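Local coordinates for protein alpha-14 giardin (Giardia lamblia, PDB 3CHJ) that binds calcium and, in a calcium-dependent way, probably phospholipids such as phosphatidylserine, and may act as a calcium-regulated structural element linking the phospholipid bilayer to the underlying axoneme, at residues A[269-280]-A[307-318]. Residues are numbered along the deposited sequence; the frame is centred on the assembly and turned at random.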
loop_
_atom_site.group_PDB
_atom_site.type_symbol
_atom_site.label_atom_id
_atom_site.label_comp_id
_atom_site.label_asym_id
_atom_site.label_seq_id
_atom_site.Cartn_x
_atom_site.Cartn_y
_atom_site.Cartn_z
ATOM N N THR A 269 -1.408 5.175 3.501
ATOM C CA THR A 269 -1.540 6.566 3.096
ATOM C C THR A 269 -0.253 7.042 2.386
ATOM O O THR A 269 -0.309 7.562 1.272
ATOM C CB THR A 269 -1.903 7.448 4.312
ATOM O OG1 THR A 269 -3.124 6.947 4.880
ATOM C CG2 THR A 269 -2.045 8.919 3.887
ATOM N N ALA A 270 0.911 6.849 2.999
ATOM C CA ALA A 270 2.173 7.299 2.385
ATOM C C ALA A 270 2.460 6.617 1.035
ATOM O O ALA A 270 2.920 7.284 0.095
ATOM C CB ALA A 270 3.328 7.072 3.367
ATOM N N MET A 271 2.140 5.323 0.935
ATOM C CA MET A 271 2.391 4.592 -0.324
ATOM C C MET A 271 1.490 5.056 -1.448
ATOM O O MET A 271 1.894 5.019 -2.621
ATOM C CB MET A 271 2.245 3.075 -0.156
ATOM C CG MET A 271 3.338 2.460 0.674
ATOM S SD MET A 271 3.281 0.660 0.599
ATOM C CE MET A 271 1.892 0.283 1.647
ATOM N N HIS A 272 0.263 5.476 -1.120
ATOM C CA HIS A 272 -0.779 5.533 -2.148
ATOM C C HIS A 272 -1.510 6.841 -2.320
ATOM O O HIS A 272 -2.257 6.989 -3.269
ATOM C CB HIS A 272 -1.774 4.392 -1.919
ATOM C CG HIS A 272 -1.156 3.047 -2.090
ATOM N ND1 HIS A 272 -1.203 2.064 -1.124
ATOM C CD2 HIS A 272 -0.422 2.546 -3.107
ATOM C CE1 HIS A 272 -0.550 0.999 -1.561
ATOM N NE2 HIS A 272 -0.061 1.267 -2.753
ATOM N N PHE A 273 -1.309 7.803 -1.417
ATOM C CA PHE A 273 -2.130 9.021 -1.494
ATOM C C PHE A 273 -1.939 9.805 -2.797
ATOM O O PHE A 273 -2.883 10.408 -3.306
ATOM C CB PHE A 273 -1.926 9.914 -0.260
ATOM C CG PHE A 273 -0.759 10.856 -0.368
ATOM C CD1 PHE A 273 -0.942 12.163 -0.811
ATOM C CD2 PHE A 273 0.520 10.453 0.013
ATOM C CE1 PHE A 273 0.128 13.053 -0.900
ATOM C CE2 PHE A 273 1.604 11.347 -0.080
ATOM C CZ PHE A 273 1.384 12.659 -0.532
ATOM N N ARG A 274 -0.726 9.780 -3.339
ATOM C CA ARG A 274 -0.421 10.654 -4.476
ATOM C C ARG A 274 -1.038 10.103 -5.773
ATOM O O ARG A 274 -1.530 10.856 -6.617
ATOM C CB ARG A 274 1.092 10.809 -4.594
ATOM C CG ARG A 274 1.522 12.140 -5.164
ATOM C CD ARG A 274 3.035 12.255 -5.132
ATOM N NE ARG A 274 3.641 12.490 -3.807
ATOM C CZ ARG A 274 3.903 13.709 -3.316
ATOM N NH1 ARG A 274 3.563 14.810 -3.998
ATOM N NH2 ARG A 274 4.502 13.845 -2.137
ATOM N N GLU A 275 -1.060 8.784 -5.896
ATOM C CA GLU A 275 -1.547 8.141 -7.116
ATOM C C GLU A 275 -3.051 7.815 -7.048
ATOM O O GLU A 275 -3.780 7.934 -8.052
ATOM C CB GLU A 275 -0.734 6.863 -7.379
ATOM C CG GLU A 275 0.788 7.064 -7.491
ATOM C CD GLU A 275 1.571 7.193 -6.155
ATOM O OE1 GLU A 275 2.767 7.573 -6.277
ATOM O OE2 GLU A 275 1.054 6.923 -5.020
ATOM N N CYS A 276 -3.524 7.431 -5.870
ATOM C CA CYS A 276 -4.859 6.854 -5.737
ATOM C C CYS A 276 -5.914 7.891 -5.337
ATOM O O CYS A 276 -6.583 7.761 -4.299
ATOM C CB CYS A 276 -4.839 5.693 -4.736
ATOM S SG CYS A 276 -3.892 4.232 -5.301
ATOM N N LYS A 277 -6.091 8.880 -6.199
ATOM C CA LYS A 277 -6.963 10.012 -5.913
ATOM C C LYS A 277 -8.426 9.639 -5.721
ATOM O O LYS A 277 -9.141 10.304 -4.961
ATOM C CB LYS A 277 -6.815 11.081 -6.992
ATOM C CG LYS A 277 -5.405 11.652 -7.035
ATOM C CD LYS A 277 -5.294 12.815 -8.009
ATOM C CE LYS A 277 -3.833 13.252 -8.142
ATOM N NZ LYS A 277 -3.708 14.633 -8.695
ATOM N N GLY A 278 -8.864 8.561 -6.369
ATOM C CA GLY A 278 -10.255 8.155 -6.231
ATOM C C GLY A 278 -10.588 7.392 -4.957
ATOM O O GLY A 278 -11.724 6.943 -4.783
ATOM N N CYS A 279 -9.626 7.253 -4.047
ATOM C CA CYS A 279 -9.868 6.492 -2.816
ATOM C C CYS A 279 -11.149 6.880 -2.082
ATOM O O CYS A 279 -11.972 5.998 -1.747
ATOM C CB CYS A 279 -8.686 6.626 -1.872
ATOM S SG CYS A 279 -8.893 5.700 -0.315
ATOM N N LYS A 280 -11.324 8.172 -1.796
ATOM C CA LYS A 280 -12.519 8.578 -1.034
ATOM C C LYS A 280 -13.826 8.265 -1.768
ATOM O O LYS A 280 -14.812 7.822 -1.147
ATOM C CB LYS A 280 -12.469 10.055 -0.630
ATOM C CG LYS A 280 -11.345 10.392 0.361
ATOM C CD LYS A 280 -11.580 11.792 0.985
ATOM C CE LYS A 280 -10.393 12.213 1.857
ATOM N NZ LYS A 280 -10.592 13.574 2.503
ATOM N N ILE A 307 -4.619 12.587 7.931
ATOM C CA ILE A 307 -5.058 11.480 7.089
ATOM C C ILE A 307 -6.126 11.960 6.106
ATOM O O ILE A 307 -6.020 11.693 4.896
ATOM C CB ILE A 307 -5.558 10.277 7.928
ATOM C CG1 ILE A 307 -4.428 9.709 8.792
ATOM C CG2 ILE A 307 -6.214 9.184 7.036
ATOM C CD1 ILE A 307 -3.175 9.183 8.033
ATOM N N LYS A 308 -7.111 12.720 6.604
ATOM C CA LYS A 308 -8.191 13.260 5.745
ATOM C C LYS A 308 -7.611 14.143 4.647
ATOM O O LYS A 308 -8.008 14.026 3.475
ATOM C CB LYS A 308 -9.207 14.078 6.556
ATOM C CG LYS A 308 -10.194 13.232 7.331
ATOM C CD LYS A 308 -11.302 14.054 7.952
ATOM C CE LYS A 308 -10.805 14.788 9.203
ATOM N NZ LYS A 308 -11.924 15.313 10.050
ATOM N N LEU A 309 -6.654 15.007 5.006
ATOM C CA LEU A 309 -6.070 15.928 4.033
ATOM C C LEU A 309 -5.230 15.211 2.967
ATOM O O LEU A 309 -5.290 15.530 1.779
ATOM C CB LEU A 309 -5.220 16.983 4.766
ATOM C CG LEU A 309 -4.618 18.099 3.915
ATOM C CD1 LEU A 309 -5.686 18.803 3.096
ATOM C CD2 LEU A 309 -3.904 19.079 4.844
ATOM N N LEU A 310 -4.437 14.226 3.377
ATOM C CA LEU A 310 -3.588 13.516 2.413
ATOM C C LEU A 310 -4.414 12.810 1.360
ATOM O O LEU A 310 -4.013 12.744 0.193
ATOM C CB LEU A 310 -2.712 12.487 3.139
ATOM C CG LEU A 310 -1.533 13.142 3.866
ATOM C CD1 LEU A 310 -0.907 12.157 4.889
ATOM C CD2 LEU A 310 -0.489 13.640 2.888
ATOM N N TRP A 311 -5.571 12.292 1.766
ATOM C CA TRP A 311 -6.433 11.576 0.852
ATOM C C TRP A 311 -7.379 12.482 0.067
ATOM O O TRP A 311 -8.175 12.003 -0.746
ATOM C CB TRP A 311 -7.200 10.497 1.620
ATOM C CG TRP A 311 -6.375 9.295 1.874
ATOM C CD1 TRP A 311 -5.923 8.833 3.085
ATOM C CD2 TRP A 311 -5.917 8.373 0.891
ATOM N NE1 TRP A 311 -5.194 7.669 2.900
ATOM C CE2 TRP A 311 -5.185 7.365 1.560
ATOM C CE3 TRP A 311 -6.031 8.310 -0.504
ATOM C CZ2 TRP A 311 -4.591 6.304 0.882
ATOM C CZ3 TRP A 311 -5.442 7.263 -1.172
ATOM C CH2 TRP A 311 -4.730 6.271 -0.488
ATOM N N GLU A 312 -7.311 13.785 0.320
ATOM C CA GLU A 312 -8.073 14.708 -0.493
ATOM C C GLU A 312 -7.342 14.865 -1.825
ATOM O O GLU A 312 -6.162 15.219 -1.859
ATOM C CB GLU A 312 -8.239 16.057 0.211
ATOM C CG GLU A 312 -9.250 16.967 -0.467
ATOM C CD GLU A 312 -10.714 16.546 -0.263
ATOM O OE1 GLU A 312 -11.577 17.334 -0.690
ATOM O OE2 GLU A 312 -11.030 15.467 0.315
ATOM N N PRO A 313 -8.035 14.596 -2.930
ATOM C CA PRO A 313 -7.409 14.730 -4.242
ATOM C C PRO A 313 -6.723 16.093 -4.438
ATOM O O PRO A 313 -7.324 17.146 -4.183
ATOM C CB PRO A 313 -8.596 14.593 -5.209
ATOM C CG PRO A 313 -9.594 13.793 -4.453
ATOM C CD PRO A 313 -9.448 14.174 -3.020
ATOM N N VAL A 314 -5.461 16.070 -4.863
ATOM C CA VAL A 314 -4.820 17.297 -5.326
ATOM C C VAL A 314 -5.301 17.489 -6.750
ATOM O O VAL A 314 -5.208 16.566 -7.570
ATOM C CB VAL A 314 -3.280 17.242 -5.263
ATOM C CG1 VAL A 314 -2.660 18.487 -5.923
ATOM C CG2 VAL A 314 -2.802 17.164 -3.819
ATOM N N THR A 315 -5.812 18.691 -7.022
ATOM C CA THR A 315 -6.460 19.014 -8.296
ATOM C C THR A 315 -5.744 20.165 -9.003
ATOM O O THR A 315 -6.315 20.802 -9.898
ATOM C CB THR A 315 -7.942 19.401 -8.083
ATOM O OG1 THR A 315 -8.017 20.534 -7.209
ATOM C CG2 THR A 315 -8.753 18.234 -7.483
ATOM N N VAL A 316 -4.503 20.439 -8.592
ATOM C CA VAL A 316 -3.677 21.502 -9.197
ATOM C C VAL A 316 -2.241 21.023 -9.427
ATOM O O VAL A 316 -1.773 20.083 -8.767
ATOM C CB VAL A 316 -3.655 22.791 -8.335
ATOM C CG1 VAL A 316 -5.069 23.387 -8.201
ATOM C CG2 VAL A 316 -3.001 22.540 -6.955
ATOM N N PRO A 317 -1.518 21.656 -10.375
ATOM C CA PRO A 317 -0.111 21.286 -10.544
ATOM C C PRO A 317 0.730 21.435 -9.271
ATOM O O PRO A 317 0.467 22.304 -8.438
ATOM C CB PRO A 317 0.380 22.261 -11.621
ATOM C CG PRO A 317 -0.862 22.586 -12.397
ATOM C CD PRO A 317 -1.936 22.678 -11.359
ATOM N N LEU A 318 1.723 20.567 -9.148
ATOM C CA LEU A 318 2.687 20.628 -8.063
ATOM C C LEU A 318 3.546 21.886 -8.139
ATOM O O LEU A 318 3.756 22.452 -9.223
ATOM C CB LEU A 318 3.569 19.371 -8.062
ATOM C CG LEU A 318 2.826 18.069 -7.735
ATOM C CD1 LEU A 318 3.757 16.885 -7.870
ATOM C CD2 LEU A 318 2.230 18.128 -6.328
HETATM O O HOH W 1 -5.175 11.775 -2.654
HETATM O O HOH W 2 -3.860 13.410 -4.541
HETATM O O HOH W 3 -9.151 9.981 -2.264
#
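Trp311 slots its indole between Phe273 and Cys279, and both faces of its six-membered ring are occupied: Phe273 CA lies 4.0 Å from the ring centroid, 20° off the normal, and Cys279 SG sits 4.0 Å from that centroid over the opposite face, a sulfur-aromatic contact. Together with these faces, a bent bond restrains the ring's edge: Trp311 NE1 donates to Thr269 OG1 at 3.0 Å (N-H...O angle 147°), tilted 23° from the indole plane; Thr269 OG1 is also hydrogen-bonded to Leu265 O. Next to this layer, Leu310 CD2 lies over one face of the Phe273 ring, 3.9 Å from its centroid, a CH-pi contact.

Lys280 forms the polar border of this packed part. Extended beyond CG, its chain passes Trp311 O and brings NZ to Lys308 O (2.8 Å) and, in a salt bridge, to Glu312 OE2 (2.9 Å, on the anti side); NZ also forms a salt bridge with Asp292 of helix 291-298. One water links Lys277 O, Lys280 N and Trp311 O.

The looser side is solvent-facing: exposed Lys277 reaches across to the tail after helix 301-310, where NZ donates a hydrogen bond to Val314 O (2.7 Å), and a water accepts from Val314 N.

The contact thus ties the link between helices 262-272 and 279-287 to the C-terminal end of helix 301-310 and the non-helical residues following it, within the helical bundle of the fourth annexin repeat.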